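Local coordinates for protein obscurin (Homo sapiens, PDB 4C4K) that is a giant muscle protein named for its kinase and probable RhoGEF activities, whose first immunoglobulin domain probably binds a partner protein by edge-to-edge strand pairing, at residues K12-S17 with D21-C26; V76-A79 with G84-F87. All blocks are in the same frame, centred on the assembly; numbering follows the deposited sequence.

Interaction 1 (K12-S17 with D21-C26). With EDO (1,2-ethanediol), chain D; EDO (1,2-ethanediol), chain C; EDO (1,2-ethanediol), chain H.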
loop_
_atom_site.group_PDB
_atom_site.type_symbol
_atom_site.label_atom_id
_atom_site.label_comp_id
_atom_site.label_asym_id
_atom_site.label_seq_id
_atom_site.Cartn_x
_atom_site.Cartn_y
_atom_site.Cartn_z
ATOM N N LYS A 12 -0.332 8.539 -3.994
ATOM C CA LYS A 12 -1.358 9.261 -4.736
ATOM C C LYS A 12 -1.109 9.214 -6.225
ATOM O O LYS A 12 0.040 9.328 -6.644
ATOM C CB LYS A 12 -1.403 10.716 -4.263
ATOM C CG LYS A 12 -1.875 10.909 -2.821
ATOM C CD LYS A 12 -1.508 12.283 -2.274
ATOM C CE LYS A 12 -1.935 12.409 -0.835
ATOM N NZ LYS A 12 -1.039 13.312 -0.069
ATOM N N ALA A 13 -2.176 9.110 -7.024
ATOM C CA ALA A 13 -2.078 9.134 -8.481
ATOM C C ALA A 13 -2.762 10.391 -9.005
ATOM O O ALA A 13 -3.946 10.613 -8.743
ATOM C CB ALA A 13 -2.694 7.883 -9.092
ATOM N N PHE A 14 -2.009 11.229 -9.701
ATOM C CA PHE A 14 -2.499 12.507 -10.214
ATOM C C PHE A 14 -2.666 12.468 -11.720
ATOM O O PHE A 14 -1.746 12.101 -12.434
ATOM C CB PHE A 14 -1.533 13.650 -9.833
ATOM C CG PHE A 14 -1.297 13.827 -8.343
ATOM C CD1 PHE A 14 -0.283 13.133 -7.696
ATOM C CD2 PHE A 14 -2.089 14.688 -7.594
ATOM C CE1 PHE A 14 -0.076 13.282 -6.323
ATOM C CE2 PHE A 14 -1.862 14.865 -6.228
ATOM C CZ PHE A 14 -0.864 14.150 -5.598
ATOM N N VAL A 15 -3.850 12.899 -12.200
ATOM C CA VAL A 15 -4.156 13.018 -13.624
ATOM C C VAL A 15 -5.239 14.110 -13.793
ATOM O O VAL A 15 -6.051 14.326 -12.895
ATOM C CB VAL A 15 -4.468 11.646 -14.317
ATOM C CG1 VAL A 15 -5.818 11.074 -13.894
ATOM C CG2 VAL A 15 -4.374 11.746 -15.848
ATOM N N VAL A 16 -5.169 14.854 -14.891
ATOM C CA VAL A 16 -6.150 15.886 -15.252
ATOM C C VAL A 16 -7.197 15.163 -16.123
ATOM O O VAL A 16 -6.811 14.267 -16.879
ATOM C CB VAL A 16 -5.406 17.028 -16.037
ATOM C CG1 VAL A 16 -6.364 18.094 -16.533
ATOM C CG2 VAL A 16 -4.343 17.680 -15.151
ATOM N N SER A 17 -8.502 15.558 -16.061
ATOM C CA SER A 17 -9.548 14.988 -16.926
ATOM C C SER A 17 -9.116 15.190 -18.375
ATOM O O SER A 17 -8.656 16.281 -18.711
ATOM C CB SER A 17 -10.873 15.728 -16.740
ATOM O OG SER A 17 -11.331 15.515 -15.420
ATOM N N ASP A 21 -0.925 12.391 -19.373
ATOM C CA ASP A 21 0.164 12.021 -18.465
ATOM C C ASP A 21 -0.319 11.866 -17.038
ATOM O O ASP A 21 -1.255 12.560 -16.621
ATOM C CB ASP A 21 1.275 13.079 -18.511
ATOM C CG ASP A 21 1.691 13.480 -19.918
ATOM O OD1 ASP A 21 2.479 12.744 -20.533
ATOM O OD2 ASP A 21 1.100 14.432 -20.458
ATOM N N ALA A 22 0.351 10.980 -16.271
ATOM C CA ALA A 22 0.011 10.765 -14.884
ATOM C C ALA A 22 1.273 10.820 -14.037
ATOM O O ALA A 22 2.350 10.536 -14.525
ATOM C CB ALA A 22 -0.679 9.411 -14.710
ATOM N N THR A 23 1.130 11.171 -12.767
ATOM C CA THR A 23 2.229 11.141 -11.816
ATOM C C THR A 23 1.725 10.514 -10.551
ATOM O O THR A 23 0.602 10.779 -10.114
ATOM C CB THR A 23 3.013 12.469 -11.698
ATOM O OG1 THR A 23 4.203 12.222 -10.967
ATOM C CG2 THR A 23 2.233 13.560 -11.022
ATOM N N LEU A 24 2.540 9.613 -10.016
ATOM C CA LEU A 24 2.297 8.818 -8.825
ATOM C C LEU A 24 3.394 9.177 -7.846
ATOM O O LEU A 24 4.569 9.185 -8.213
ATOM C CB LEU A 24 2.370 7.310 -9.199
ATOM C CG LEU A 24 1.083 6.630 -9.799
ATOM C CD1 LEU A 24 0.559 7.318 -11.059
ATOM C CD2 LEU A 24 1.332 5.182 -10.103
ATOM N N SER A 25 3.022 9.522 -6.614
ATOM C CA SER A 25 4.017 9.894 -5.609
ATOM C C SER A 25 3.628 9.480 -4.204
ATOM O O SER A 25 2.443 9.275 -3.903
ATOM C CB SER A 25 4.278 11.402 -5.637
ATOM O OG SER A 25 3.128 12.081 -5.175
ATOM N N CYS A 26 4.644 9.367 -3.347
ATOM C CA CYS A 26 4.493 9.105 -1.919
ATOM C C CYS A 26 5.723 9.508 -1.136
ATOM O O CYS A 26 6.810 9.640 -1.687
ATOM C CB CYS A 26 4.101 7.663 -1.642
ATOM S SG CYS A 26 5.187 6.468 -2.417
HETATM C C1 EDO D . -2.518 17.015 -19.647
HETATM O O1 EDO D . -1.681 17.276 -20.764
HETATM C C2 EDO D . -1.637 16.651 -18.440
HETATM O O2 EDO D . -0.984 15.451 -18.760
HETATM C C1 EDO C . -5.437 9.498 -5.821
HETATM O O1 EDO C . -5.104 8.132 -6.007
HETATM C C2 EDO C . -6.487 9.932 -6.867
HETATM O O2 EDO C . -7.659 9.157 -6.706
HETATM C C1 EDO H . -7.942 11.097 -17.678
HETATM O O1 EDO H . -6.778 11.641 -18.272
HETATM C C2 EDO H . -7.766 9.572 -17.607
HETATM O O2 EDO H . -7.423 9.085 -18.895
HETATM O O HOH W 1 -2.854 14.825 -16.712
#

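Interaction 2 (V76-A79 with G84-F87)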
loop_
_atom_site.group_PDB
_atom_site.type_symbol
_atom_site.label_atom_id
_atom_site.label_comp_id
_atom_site.label_asym_id
_atom_site.label_seq_id
_atom_site.Cartn_x
_atom_site.Cartn_y
_atom_site.Cartn_z
ATOM N N VAL A 76 1.954 -0.871 -7.232
ATOM C CA VAL A 76 2.326 -1.084 -5.835
ATOM C C VAL A 76 3.661 -0.376 -5.611
ATOM O O VAL A 76 4.582 -0.534 -6.419
ATOM C CB VAL A 76 2.410 -2.608 -5.482
ATOM C CG1 VAL A 76 2.865 -2.820 -4.030
ATOM C CG2 VAL A 76 1.069 -3.301 -5.731
ATOM N N CYS A 77 3.768 0.410 -4.533
ATOM C CA CYS A 77 5.038 1.010 -4.172
ATOM C C CYS A 77 5.650 0.160 -3.074
ATOM O O CYS A 77 4.970 -0.156 -2.093
ATOM C CB CYS A 77 4.875 2.456 -3.732
ATOM S SG CYS A 77 6.452 3.286 -3.441
ATOM N N ARG A 78 6.915 -0.260 -3.263
ATOM C CA ARG A 78 7.637 -1.119 -2.329
ATOM C C ARG A 78 8.867 -0.383 -1.817
ATOM O O ARG A 78 9.656 0.107 -2.619
ATOM C CB ARG A 78 7.997 -2.460 -3.016
ATOM C CG ARG A 78 8.811 -3.449 -2.168
ATOM C CD ARG A 78 9.192 -4.678 -2.985
ATOM N NE ARG A 78 10.005 -5.620 -2.211
ATOM C CZ ARG A 78 11.231 -6.022 -2.542
ATOM N NH1 ARG A 78 11.806 -5.581 -3.658
ATOM N NH2 ARG A 78 11.891 -6.872 -1.763
ATOM N N ALA A 79 9.007 -0.271 -0.485
ATOM C CA ALA A 79 10.157 0.390 0.135
ATOM C C ALA A 79 10.837 -0.645 1.008
ATOM O O ALA A 79 10.179 -1.290 1.821
ATOM C CB ALA A 79 9.705 1.580 0.974
ATOM N N GLY A 84 13.210 -3.960 7.237
ATOM C CA GLY A 84 11.906 -4.371 6.771
ATOM C C GLY A 84 11.447 -3.785 5.472
ATOM O O GLY A 84 12.209 -3.142 4.756
ATOM N N GLU A 85 10.186 -4.026 5.168
ATOM C CA GLU A 85 9.621 -3.543 3.919
ATOM C C GLU A 85 8.265 -2.958 4.155
ATOM O O GLU A 85 7.490 -3.499 4.968
ATOM C CB GLU A 85 9.518 -4.693 2.888
ATOM C CG GLU A 85 10.841 -5.373 2.577
ATOM C CD GLU A 85 10.852 -6.282 1.364
ATOM O OE1 GLU A 85 9.987 -6.123 0.470
ATOM O OE2 GLU A 85 11.714 -7.185 1.333
ATOM N N ALA A 86 7.928 -1.930 3.359
ATOM C CA ALA A 86 6.620 -1.308 3.382
ATOM C C ALA A 86 6.020 -1.378 1.985
ATOM O O ALA A 86 6.729 -1.170 0.991
ATOM C CB ALA A 86 6.728 0.145 3.853
ATOM N N PHE A 87 4.705 -1.678 1.905
ATOM C CA PHE A 87 3.974 -1.745 0.636
ATOM C C PHE A 87 2.723 -0.859 0.696
ATOM O O PHE A 87 2.072 -0.810 1.728
ATOM C CB PHE A 87 3.529 -3.193 0.349
ATOM C CG PHE A 87 4.630 -4.205 0.195
ATOM C CD1 PHE A 87 5.298 -4.706 1.313
ATOM C CD2 PHE A 87 4.940 -4.729 -1.053
ATOM C CE1 PHE A 87 6.322 -5.644 1.174
ATOM C CE2 PHE A 87 5.955 -5.682 -1.192
ATOM C CZ PHE A 87 6.632 -6.137 -0.072
#

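Interaction 1 (K12-S17 with D21-C26)
F14 lies along strand 22-31, with F14 CB 4.0 Å from T23 CG2 and F14 CE1 3.6 Å from S25 OG. With CG placed anti to the carbonyl carbon (chi1 -58°), the ring runs back past T23 and presents its edge to the carbonyl oxygen of T23 and the hydroxyl of S25. T23 turns its own methyl to F14, while T23 OG1 is hydrogen-bonded to T63 and R61 of strand 59-64. Beneath the side chains the backbones form a regular antiparallel pair. F14 N donates to T23 O at 2.7 Å and T23 N returns the bond to F14 O; K12 and S25 are joined in the same reciprocal way. This is the hairpin between strand 3-14 and the B strand of the I-set immunoglobulin sandwich. On the core side, A13 and L24 form a non-hydrogen-bonded pair, with A13 CB 3.8 Å from L24 CD1, and both side chains reach V90 in the opposing sheet. Towards the turn the strands part: V15 CG2 still rests 3.3 Å from D21 O, but a water bridges V16 N and D21 O.

Interaction 2 (V76-A79 with G84-F87)
G84 opens the second strand beyond the end of A79, its carbonyl oxygen near A79 O, its backbone almost fully extended and its amide hydrogen-bonded to N81 OD1 in the turn. E85 follows with its CA tucked against A79 O, and its extended side chain carries the carboxylate across to the guanidinium of R78. The approach is oblique, the two planes standing 61° apart. R78 NE forms a salt bridge with E85 OE1, a hydrogen bond of 2.7 Å that meets the oxygen from above the carboxylate plane, whereas R78 NH2 adds weak bonds to both carboxylate oxygens, 3.0 Å to E85 OE1 and 3.1 Å to E85 OE2. E85 OE1 thus takes two donors from one arginine, which limits how far either group can turn. A86 then pairs with A79 by two backbone hydrogen bonds, A79 N to A86 O at 2.9 Å and A86 N to A79 O at 2.8 Å, and the two methyl groups stand on the core side. F87 returns to the face of R78 and V76. The R78 chain, straight from its first torsion (chi1 178°) through to NE, runs beside the ring, with R78 CG 3.8 Å from F87 CE2, while V76 CG1 meets the ring edge at F87 CD2. Were R78 shortened to an alanine, the E85 carboxylate would probably be left without its mate within the hairpin and one flank of the F87 ring uncovered. This is the F-G hairpin of the immunoglobulin fold. Strand 35-40 borders strand 73-80 on its other side, P5 of strand 3-14 covers A79 and A86, F7 packs on A86 and C77, and G84 to F87 pair in parallel with a strand of another protein chain, which continues the sheet across the interface.

Overall arrangement
From the N terminus, interaction 1 comes first: strand 3-14 turns through a short loop and closes against strand 22-31 at one edge of the first sheet. The chain then passes through both sheets before interaction 2 closes the hairpin of strands 73-80 and 84-92 at the edge of the second sheet within this chain. The two contacts are in series, neither nested nor crossed, and their centres lie about 19 Å apart on opposite sides of the chain's centre. Interaction 1 ties the first two strands together and interaction 2 the last two, and C26 SG, packed 3.6 Å from C77 SG, links the pairs across the core of a single I-set domain.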